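Local structure of alginate lyase (Aplysia kurodai, 5GMT) at residues A[90-96]-A[194-200]; A[146-151]-A[182-186]; A[52-58]-A[263-267]. The protein breaks down the seaweed polysaccharide alginate as a family 14 polysaccharide lyase, probably acting mainly on its polymannuronate blocks. Residues are numbered along the deposited sequence.

Interaction 1. Residues A[90-96]-A[194-200]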
loop_
_atom_site.group_PDB
_atom_site.type_symbol
_atom_site.label_atom_id
_atom_site.label_comp_id
_atom_site.label_asym_id
_atom_site.label_seq_id
_atom_site.Cartn_x
_atom_site.Cartn_y
_atom_site.Cartn_z
ATOM N N VAL A 90 -8.018 -11.024 -12.587
ATOM C CA VAL A 90 -8.263 -9.574 -12.591
ATOM C C VAL A 90 -7.020 -8.784 -12.987
ATOM O O VAL A 90 -5.978 -8.897 -12.346
ATOM C CB VAL A 90 -8.747 -9.081 -11.217
ATOM C CG1 VAL A 90 -8.893 -7.557 -11.217
ATOM C CG2 VAL A 90 -10.073 -9.742 -10.869
ATOM N N ASP A 91 -7.144 -7.965 -14.030
ATOM C CA ASP A 91 -5.998 -7.224 -14.566
ATOM C C ASP A 91 -6.047 -5.732 -14.260
ATOM O O ASP A 91 -5.071 -5.001 -14.504
ATOM C CB ASP A 91 -5.903 -7.442 -16.077
ATOM C CG ASP A 91 -5.607 -8.885 -16.428
ATOM O OD1 ASP A 91 -4.951 -9.564 -15.608
ATOM O OD2 ASP A 91 -6.041 -9.336 -17.507
ATOM N N ALA A 92 -7.189 -5.277 -13.750
ATOM C CA ALA A 92 -7.320 -3.891 -13.318
ATOM C C ALA A 92 -8.083 -3.812 -11.996
ATOM O O ALA A 92 -9.097 -4.483 -11.802
ATOM C CB ALA A 92 -8.014 -3.050 -14.392
ATOM N N MET A 93 -7.586 -2.979 -11.090
ATOM C CA MET A 93 -8.155 -2.907 -9.763
ATOM C C MET A 93 -7.975 -1.499 -9.219
ATOM O O MET A 93 -6.963 -0.851 -9.486
ATOM C CB MET A 93 -7.467 -3.943 -8.868
ATOM C CG MET A 93 -8.261 -4.485 -7.723
ATOM S SD MET A 93 -7.291 -5.721 -6.831
ATOM C CE MET A 93 -7.830 -7.221 -7.642
ATOM N N ILE A 94 -8.960 -1.022 -8.464
ATOM C CA ILE A 94 -8.835 0.237 -7.747
ATOM C C ILE A 94 -8.951 -0.025 -6.251
ATOM O O ILE A 94 -9.919 -0.629 -5.801
ATOM C CB ILE A 94 -9.923 1.262 -8.159
ATOM C CG1 ILE A 94 -9.842 1.589 -9.652
ATOM C CG2 ILE A 94 -9.800 2.536 -7.332
ATOM C CD1 ILE A 94 -10.960 2.530 -10.114
ATOM N N LEU A 95 -7.957 0.406 -5.489
ATOM C CA LEU A 95 -8.037 0.340 -4.031
ATOM C C LEU A 95 -8.313 1.723 -3.489
ATOM O O LEU A 95 -7.638 2.672 -3.871
ATOM C CB LEU A 95 -6.730 -0.184 -3.437
ATOM C CG LEU A 95 -6.608 -0.133 -1.915
ATOM C CD1 LEU A 95 -7.614 -1.089 -1.285
ATOM C CD2 LEU A 95 -5.186 -0.481 -1.457
ATOM N N LYS A 96 -9.292 1.844 -2.598
ATOM C CA LYS A 96 -9.550 3.119 -1.931
ATOM C C LYS A 96 -9.534 2.892 -0.441
ATOM O O LYS A 96 -9.974 1.850 0.010
ATOM C CB LYS A 96 -10.903 3.699 -2.330
ATOM C CG LYS A 96 -11.046 4.035 -3.800
ATOM C CD LYS A 96 -12.387 4.691 -4.077
ATOM C CE LYS A 96 -12.564 4.937 -5.557
ATOM N NZ LYS A 96 -13.842 5.654 -5.854
ATOM N N ILE A 194 -7.530 8.131 -0.182
ATOM C CA ILE A 194 -6.479 7.618 -1.052
ATOM C C ILE A 194 -7.101 6.708 -2.099
ATOM O O ILE A 194 -7.926 5.856 -1.764
ATOM C CB ILE A 194 -5.416 6.849 -0.241
ATOM C CG1 ILE A 194 -4.688 7.816 0.705
ATOM C CG2 ILE A 194 -4.438 6.142 -1.171
ATOM C CD1 ILE A 194 -3.461 7.205 1.374
ATOM N N SER A 195 -6.748 6.908 -3.364
ATOM C CA SER A 195 -7.123 5.923 -4.371
ATOM C C SER A 195 -5.894 5.473 -5.132
ATOM O O SER A 195 -5.016 6.278 -5.436
ATOM C CB SER A 195 -8.191 6.478 -5.334
ATOM O OG SER A 195 -7.699 7.549 -6.111
ATOM N N GLU A 196 -5.824 4.172 -5.410
ATOM C CA GLU A 196 -4.739 3.629 -6.208
ATOM C C GLU A 196 -5.361 2.754 -7.271
ATOM O O GLU A 196 -5.938 1.719 -6.954
ATOM C CB GLU A 196 -3.751 2.819 -5.363
ATOM C CG GLU A 196 -2.544 2.316 -6.185
ATOM C CD GLU A 196 -1.672 1.312 -5.444
ATOM O OE1 GLU A 196 -2.228 0.447 -4.731
ATOM O OE2 GLU A 196 -0.425 1.383 -5.578
ATOM N N GLU A 197 -5.257 3.191 -8.522
ATOM C CA GLU A 197 -5.801 2.460 -9.648
ATOM C C GLU A 197 -4.663 1.812 -10.421
ATOM O O GLU A 197 -3.709 2.475 -10.817
ATOM C CB GLU A 197 -6.617 3.373 -10.572
ATOM C CG GLU A 197 -7.136 2.628 -11.801
ATOM C CD GLU A 197 -8.254 3.358 -12.537
ATOM O OE1 GLU A 197 -8.549 4.518 -12.192
ATOM O OE2 GLU A 197 -8.838 2.762 -13.471
ATOM N N VAL A 198 -4.763 0.501 -10.600
ATOM C CA VAL A 198 -3.678 -0.263 -11.185
ATOM C C VAL A 198 -4.170 -1.053 -12.383
ATOM O O VAL A 198 -5.127 -1.812 -12.271
ATOM C CB VAL A 198 -3.062 -1.255 -10.169
ATOM C CG1 VAL A 198 -1.968 -2.097 -10.848
ATOM C CG2 VAL A 198 -2.504 -0.517 -8.962
ATOM N N HIS A 199 -3.524 -0.860 -13.528
ATOM C CA HIS A 199 -3.789 -1.687 -14.703
ATOM C C HIS A 199 -2.486 -2.377 -15.064
ATOM O O HIS A 199 -1.508 -1.715 -15.415
ATOM C CB HIS A 199 -4.317 -0.845 -15.877
ATOM C CG HIS A 199 -5.674 -0.263 -15.633
ATOM N ND1 HIS A 199 -6.743 -0.494 -16.470
ATOM C CD2 HIS A 199 -6.145 0.510 -14.624
ATOM C CE1 HIS A 199 -7.812 0.118 -15.993
ATOM N NE2 HIS A 199 -7.475 0.742 -14.878
ATOM N N ILE A 200 -2.453 -3.703 -14.959
ATOM C CA ILE A 200 -1.190 -4.389 -15.165
ATOM C C ILE A 200 -0.925 -4.473 -16.657
ATOM O O ILE A 200 -1.836 -4.313 -17.470
ATOM C CB ILE A 200 -1.159 -5.796 -14.506
ATOM C CG1 ILE A 200 -2.246 -6.714 -15.067
ATOM C CG2 ILE A 200 -1.298 -5.682 -12.992
ATOM C CD1 ILE A 200 -2.241 -8.094 -14.372
#
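Two neighbouring antiparallel strands pair here within one sheet of the lyase's beta-sandwich. The segments 92-96 and 194-199 run at 170° to each other, with their axes approaching to 4.6 Å. Mutual backbone bonds close the M93-V198 pair (M93 N to V198 O 3.0 Å, V198 N to M93 O 2.8 Å) and the L95-E196 pair, where L95 N to E196 O and E196 N to L95 O are both 2.8 Å. Beyond the strand ends, I200 N still reaches D91 O at 3.0 Å. The non-hydrogen-bonded pairs that alternate with these bring their CA atoms closer, to 4.2 Å for I94 and E197. On their face, A92 is small enough for its CB to sit over the H199 ring, 3.6 Å from the centroid, in a CH-pi contact. H199 NE2 also donates to E197 OE2 at 2.8 Å, while E197 CG packs on I94 CG1 at 3.6 Å. The other face carries M93, L95, V198 and E196, apolar except for the last, whose buried carboxylate oxygen OE1 accepts a hydrogen bond from the backbone N of L115. This face meets L139 and L141 of strand 136-143 in the opposing sheet; laterally, strands 261-272 and 208-216 flank the pair.

Interaction 2. Residues A[146-151]-A[182-186]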
loop_
_atom_site.group_PDB
_atom_site.type_symbol
_atom_site.label_atom_id
_atom_site.label_comp_id
_atom_site.label_asym_id
_atom_site.label_seq_id
_atom_site.Cartn_x
_atom_site.Cartn_y
_atom_site.Cartn_z
ATOM N N ASP A 146 9.048 14.729 5.629
ATOM C CA ASP A 146 8.053 15.807 5.546
ATOM C C ASP A 146 6.688 15.353 5.023
ATOM O O ASP A 146 5.865 16.173 4.607
ATOM C CB ASP A 146 8.584 16.956 4.677
ATOM C CG ASP A 146 9.919 17.502 5.181
ATOM O OD1 ASP A 146 10.101 17.576 6.417
ATOM O OD2 ASP A 146 10.786 17.845 4.345
ATOM N N GLY A 147 6.433 14.047 5.056
ATOM C CA GLY A 147 5.160 13.538 4.585
ATOM C C GLY A 147 4.989 13.435 3.073
ATOM O O GLY A 147 3.888 13.126 2.597
ATOM N N ASP A 148 6.048 13.702 2.312
ATOM C CA ASP A 148 6.000 13.447 0.871
ATOM C C ASP A 148 5.563 11.995 0.614
ATOM O O ASP A 148 6.016 11.088 1.290
ATOM C CB ASP A 148 7.364 13.693 0.218
ATOM C CG ASP A 148 7.629 15.164 -0.065
ATOM O OD1 ASP A 148 6.659 15.942 -0.171
ATOM O OD2 ASP A 148 8.819 15.529 -0.188
ATOM N N GLY A 149 4.687 11.786 -0.359
ATOM C CA GLY A 149 4.253 10.438 -0.685
ATOM C C GLY A 149 4.868 9.891 -1.958
ATOM O O GLY A 149 5.406 10.638 -2.776
ATOM N N GLU A 150 4.766 8.579 -2.135
ATOM C CA GLU A 150 5.246 7.942 -3.353
ATOM C C GLU A 150 4.549 6.612 -3.551
ATOM O O GLU A 150 3.980 6.051 -2.609
ATOM C CB GLU A 150 6.762 7.725 -3.287
ATOM C CG GLU A 150 7.154 6.576 -2.365
ATOM C CD GLU A 150 8.663 6.435 -2.182
ATOM O OE1 GLU A 150 9.368 7.461 -2.104
ATOM O OE2 GLU A 150 9.151 5.295 -2.123
ATOM N N LEU A 151 4.600 6.119 -4.783
ATOM C CA LEU A 151 4.352 4.709 -5.076
ATOM C C LEU A 151 5.650 3.956 -4.793
ATOM O O LEU A 151 6.699 4.373 -5.243
ATOM C CB LEU A 151 3.915 4.517 -6.533
ATOM C CG LEU A 151 3.955 3.092 -7.094
ATOM C CD1 LEU A 151 3.018 2.210 -6.305
ATOM C CD2 LEU A 151 3.589 3.054 -8.576
ATOM N N GLY A 182 6.893 12.868 -3.833
ATOM C CA GLY A 182 6.665 14.293 -3.669
ATOM C C GLY A 182 5.550 14.863 -4.519
ATOM O O GLY A 182 5.191 16.035 -4.363
ATOM N N LYS A 183 4.999 14.053 -5.422
ATOM C CA LYS A 183 3.906 14.509 -6.279
ATOM C C LYS A 183 2.596 14.595 -5.512
ATOM O O LYS A 183 1.660 15.266 -5.939
ATOM C CB LYS A 183 3.761 13.598 -7.493
ATOM C CG LYS A 183 4.970 13.692 -8.417
ATOM C CD LYS A 183 4.610 13.385 -9.853
ATOM C CE LYS A 183 5.829 13.513 -10.762
ATOM N NZ LYS A 183 6.423 14.883 -10.735
ATOM N N PHE A 184 2.532 13.899 -4.385
ATOM C CA PHE A 184 1.452 14.095 -3.425
ATOM C C PHE A 184 2.089 14.078 -2.049
ATOM O O PHE A 184 3.221 13.645 -1.900
ATOM C CB PHE A 184 0.354 13.025 -3.559
ATOM C CG PHE A 184 0.875 11.610 -3.643
ATOM C CD1 PHE A 184 1.251 11.069 -4.864
ATOM C CD2 PHE A 184 0.976 10.822 -2.507
ATOM C CE1 PHE A 184 1.729 9.771 -4.951
ATOM C CE2 PHE A 184 1.445 9.513 -2.585
ATOM C CZ PHE A 184 1.828 8.991 -3.806
ATOM N N ARG A 185 1.378 14.575 -1.046
ATOM C CA ARG A 185 1.970 14.712 0.274
ATOM C C ARG A 185 0.917 14.455 1.335
ATOM O O ARG A 185 -0.257 14.769 1.147
ATOM C CB ARG A 185 2.595 16.108 0.462
ATOM C CG ARG A 185 3.251 16.325 1.842
ATOM C CD ARG A 185 3.963 17.679 1.981
ATOM N NE ARG A 185 5.344 17.634 1.496
ATOM C CZ ARG A 185 6.275 18.551 1.762
ATOM N NH1 ARG A 185 5.993 19.602 2.522
ATOM N NH2 ARG A 185 7.498 18.413 1.267
ATOM N N PHE A 186 1.356 13.866 2.437
ATOM C CA PHE A 186 0.494 13.580 3.567
ATOM C C PHE A 186 0.658 14.651 4.631
ATOM O O PHE A 186 1.767 15.138 4.860
ATOM C CB PHE A 186 0.812 12.199 4.127
ATOM C CG PHE A 186 0.694 11.110 3.108
ATOM C CD1 PHE A 186 -0.550 10.756 2.600
ATOM C CD2 PHE A 186 1.815 10.444 2.656
ATOM C CE1 PHE A 186 -0.670 9.745 1.650
ATOM C CE2 PHE A 186 1.701 9.437 1.709
ATOM C CZ PHE A 186 0.463 9.091 1.203
HETATM O O HOH W 1 3.311 17.119 5.756
HETATM O O HOH W 2 6.380 17.584 -2.800
#
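D146 begins the contact at the exposed turn: its backbone O and F186 O are joined by water 1, at 3.0 and 2.7 Å respectively. At G147 the backbone adopts a positive phi that a side chain would hinder, and a CB would also run into F186 O; glycine lets G147 O accept a short, straight bond from F186 N at 2.6 Å. D148 follows, opposite R185, with their CA atoms 4.3 Å apart. Its carboxylate forms a salt bridge with the long, flexible arginine: OD1 receives R185 NE at 2.7 Å and R185 NH2 at 3.0 Å. Water 2 links D148 OD1 to G182 O. Strands 136-143 and 149-154 form a beta-hairpin, and the segment leads from its connection into the second strand; residues 182-186, following strand 177-179, carry on the backbone pairing along that strand's side of 149-154. G149 N donates to F184 O at 2.8 Å and G149 O accepts from G182 N at 2.9 Å; a CB on G149 would strike the rings of F184 and F186, which crowd in beside it. E150 points away, its carboxylate held by S178, R144 and R181. Finally L151 turns its apolar end to V210 and I212 of the facing sheet, with its N 4.1 Å from F184 CZ.

Interaction 3. Residues A[52-58]-A[263-267]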
loop_
_atom_site.group_PDB
_atom_site.type_symbol
_atom_site.label_atom_id
_atom_site.label_comp_id
_atom_site.label_asym_id
_atom_site.label_seq_id
_atom_site.Cartn_x
_atom_site.Cartn_y
_atom_site.Cartn_z
ATOM N N LYS A 52 -12.047 7.886 17.651
ATOM C CA LYS A 52 -11.593 9.224 18.018
ATOM C C LYS A 52 -11.752 10.240 16.886
ATOM O O LYS A 52 -12.111 11.395 17.133
ATOM C CB LYS A 52 -10.130 9.197 18.478
ATOM C CG LYS A 52 -9.540 10.597 18.639
ATOM C CD LYS A 52 -8.116 10.567 19.151
ATOM C CE LYS A 52 -8.066 10.344 20.650
ATOM N NZ LYS A 52 -6.710 10.640 21.194
ATOM N N HIS A 53 -11.527 9.807 15.647
ATOM C CA HIS A 53 -11.522 10.734 14.514
ATOM C C HIS A 53 -12.652 10.510 13.528
ATOM O O HIS A 53 -12.724 11.170 12.490
ATOM C CB HIS A 53 -10.177 10.636 13.778
ATOM C CG HIS A 53 -9.005 10.985 14.638
ATOM N ND1 HIS A 53 -8.799 12.255 15.130
ATOM C CD2 HIS A 53 -7.982 10.229 15.106
ATOM C CE1 HIS A 53 -7.698 12.271 15.859
ATOM N NE2 HIS A 53 -7.185 11.055 15.862
ATOM N N SER A 54 -13.554 9.593 13.848
ATOM C CA SER A 54 -14.596 9.253 12.895
ATOM C C SER A 54 -15.737 8.481 13.541
ATOM O O SER A 54 -15.534 7.709 14.485
ATOM C CB SER A 54 -14.001 8.433 11.750
ATOM O OG SER A 54 -13.463 7.226 12.257
ATOM N N SER A 55 -16.940 8.692 13.022
ATOM C CA SER A 55 -18.102 7.945 13.477
ATOM C C SER A 55 -17.917 6.459 13.227
ATOM O O SER A 55 -18.229 5.628 14.084
ATOM C CB SER A 55 -19.363 8.452 12.783
ATOM O OG SER A 55 -19.534 9.832 13.041
ATOM N N SER A 56 -17.407 6.124 12.048
ATOM C CA SER A 56 -17.073 4.742 11.735
ATOM C C SER A 56 -15.880 4.331 12.584
ATOM O O SER A 56 -14.889 5.055 12.642
ATOM C CB SER A 56 -16.759 4.574 10.244
ATOM O OG SER A 56 -17.918 4.753 9.445
ATOM N N ARG A 57 -15.982 3.194 13.267
ATOM C CA ARG A 57 -14.863 2.712 14.068
ATOM C C ARG A 57 -13.737 2.268 13.146
ATOM O O ARG A 57 -13.919 1.389 12.313
ATOM C CB ARG A 57 -15.281 1.552 14.979
ATOM C CG ARG A 57 -14.132 1.015 15.833
ATOM C CD ARG A 57 -14.629 0.167 17.005
ATOM N NE ARG A 57 -15.269 1.005 18.017
ATOM C CZ ARG A 57 -14.622 1.553 19.041
ATOM N NH1 ARG A 57 -13.321 1.336 19.201
ATOM N NH2 ARG A 57 -15.274 2.307 19.912
ATOM N N ALA A 58 -12.574 2.874 13.327
ATOM C CA ALA A 58 -11.451 2.684 12.425
ATOM C C ALA A 58 -10.441 1.676 12.932
ATOM O O ALA A 58 -10.265 1.498 14.130
ATOM C CB ALA A 58 -10.756 4.017 12.188
ATOM N N SER A 263 -1.960 5.720 13.247
ATOM C CA SER A 263 -2.717 5.870 12.030
ATOM C C SER A 263 -4.071 5.199 12.204
ATOM O O SER A 263 -4.218 4.268 12.996
ATOM C CB SER A 263 -1.966 5.289 10.823
ATOM O OG SER A 263 -1.649 3.919 11.004
ATOM N N TYR A 264 -5.052 5.694 11.463
ATOM C CA TYR A 264 -6.416 5.181 11.504
ATOM C C TYR A 264 -6.887 4.912 10.090
ATOM O O TYR A 264 -6.722 5.760 9.225
ATOM C CB TYR A 264 -7.369 6.192 12.152
ATOM C CG TYR A 264 -6.998 6.617 13.549
ATOM C CD1 TYR A 264 -5.882 7.415 13.785
ATOM C CD2 TYR A 264 -7.791 6.251 14.633
ATOM C CE1 TYR A 264 -5.546 7.817 15.082
ATOM C CE2 TYR A 264 -7.467 6.654 15.932
ATOM C CZ TYR A 264 -6.348 7.432 16.141
ATOM O OH TYR A 264 -6.026 7.835 17.410
ATOM N N PHE A 265 -7.500 3.758 9.853
ATOM C CA PHE A 265 -7.956 3.426 8.512
ATOM C C PHE A 265 -9.438 3.102 8.541
ATOM O O PHE A 265 -9.902 2.381 9.423
ATOM C CB PHE A 265 -7.189 2.229 7.932
ATOM C CG PHE A 265 -5.711 2.450 7.796
ATOM C CD1 PHE A 265 -4.864 2.241 8.875
ATOM C CD2 PHE A 265 -5.159 2.818 6.571
ATOM C CE1 PHE A 265 -3.496 2.422 8.752
ATOM C CE2 PHE A 265 -3.793 3.009 6.443
ATOM C CZ PHE A 265 -2.958 2.804 7.533
ATOM N N LYS A 266 -10.169 3.634 7.573
ATOM C CA LYS A 266 -11.581 3.296 7.416
ATOM C C LYS A 266 -11.966 3.317 5.933
ATOM O O LYS A 266 -11.156 3.695 5.088
ATOM C CB LYS A 266 -12.451 4.270 8.218
ATOM C CG LYS A 266 -12.432 5.696 7.671
ATOM C CD LYS A 266 -13.267 6.651 8.546
ATOM C CE LYS A 266 -13.221 8.078 8.022
ATOM N NZ LYS A 266 -13.826 8.214 6.642
ATOM N N ASN A 267 -13.190 2.894 5.615
ATOM C CA ASN A 267 -13.733 3.082 4.267
ATOM C C ASN A 267 -12.853 2.456 3.165
ATOM O O ASN A 267 -12.547 3.102 2.163
ATOM C CB ASN A 267 -13.925 4.582 4.010
ATOM C CG ASN A 267 -14.839 4.868 2.836
ATOM O OD1 ASN A 267 -15.574 3.990 2.379
ATOM N ND2 ASN A 267 -14.797 6.109 2.333
HETATM O O HOH W 3 -5.141 8.721 19.994
#
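No backbone hydrogen bond joins these segments: residues 52-57 form an irregular loop arching over strand 263-267, and the two backbones draw together at A58, whose CA lies 5.0 Å from that of K266. A58 is small and buried, so its CB can sit 3.3 Å from F265 O and 4.0 Å from Y264 CB. Farther out, the loop lays its side chains on those of Y264 and K266. H53 presents its ring edge to the face of Y264 in a T-shaped pair, with centroids 4.6 Å apart, planes at 89° and H53 CD2 3.4 Å from Y264 CZ. Both rings also carry polar groups, and H53 NE2 and Y264 OH share the carboxylate oxygen OE1 of E102. Water 3 bridges K52 NZ (2.8 Å) and Y264 OH (2.9 Å). K266 uses its aliphatic length against the loop, its CD being 3.7 Å from S54 CB, while its ammonium group reaches D98 in a salt bridge and W191 in a cation-pi contact. S54 OG bonds to S56 O at 2.6 Å, a hydrogen bond within the loop. F265 points away from the loop, and its ring meets that of F244, in the opposing sheet, edge-to-face. The arrangement is that of a hairpin connection, here between strands 47-50 and 58-63, folded over the outer face of a concanavalin-like beta-sandwich.

Along the chain the segments close like brackets: interaction 3 spans interaction 1, which in turn spans interaction 2. Their centres form a wide triangle, about 19 Å between 1 and 2, 22 Å between 1 and 3, and 21 Å between 2 and 3. Interactions 1 and 3 reach the same sheet, through adjacent strands 92-102 and 261-272, without touching. Interaction 2 belongs to the other sheet through strand 149-154 yet meets interaction 1 across the interior, where L151 CD1 lies 3.6 Å from E196 OE2 and F186 CE1 3.8 Å from I194 CD1. Distant parts of the sequence are thus brought together in a single two-sheet sandwich, joined by strand pairing, a loop continuing the pairing of an inner strand, and a loop over an outer face.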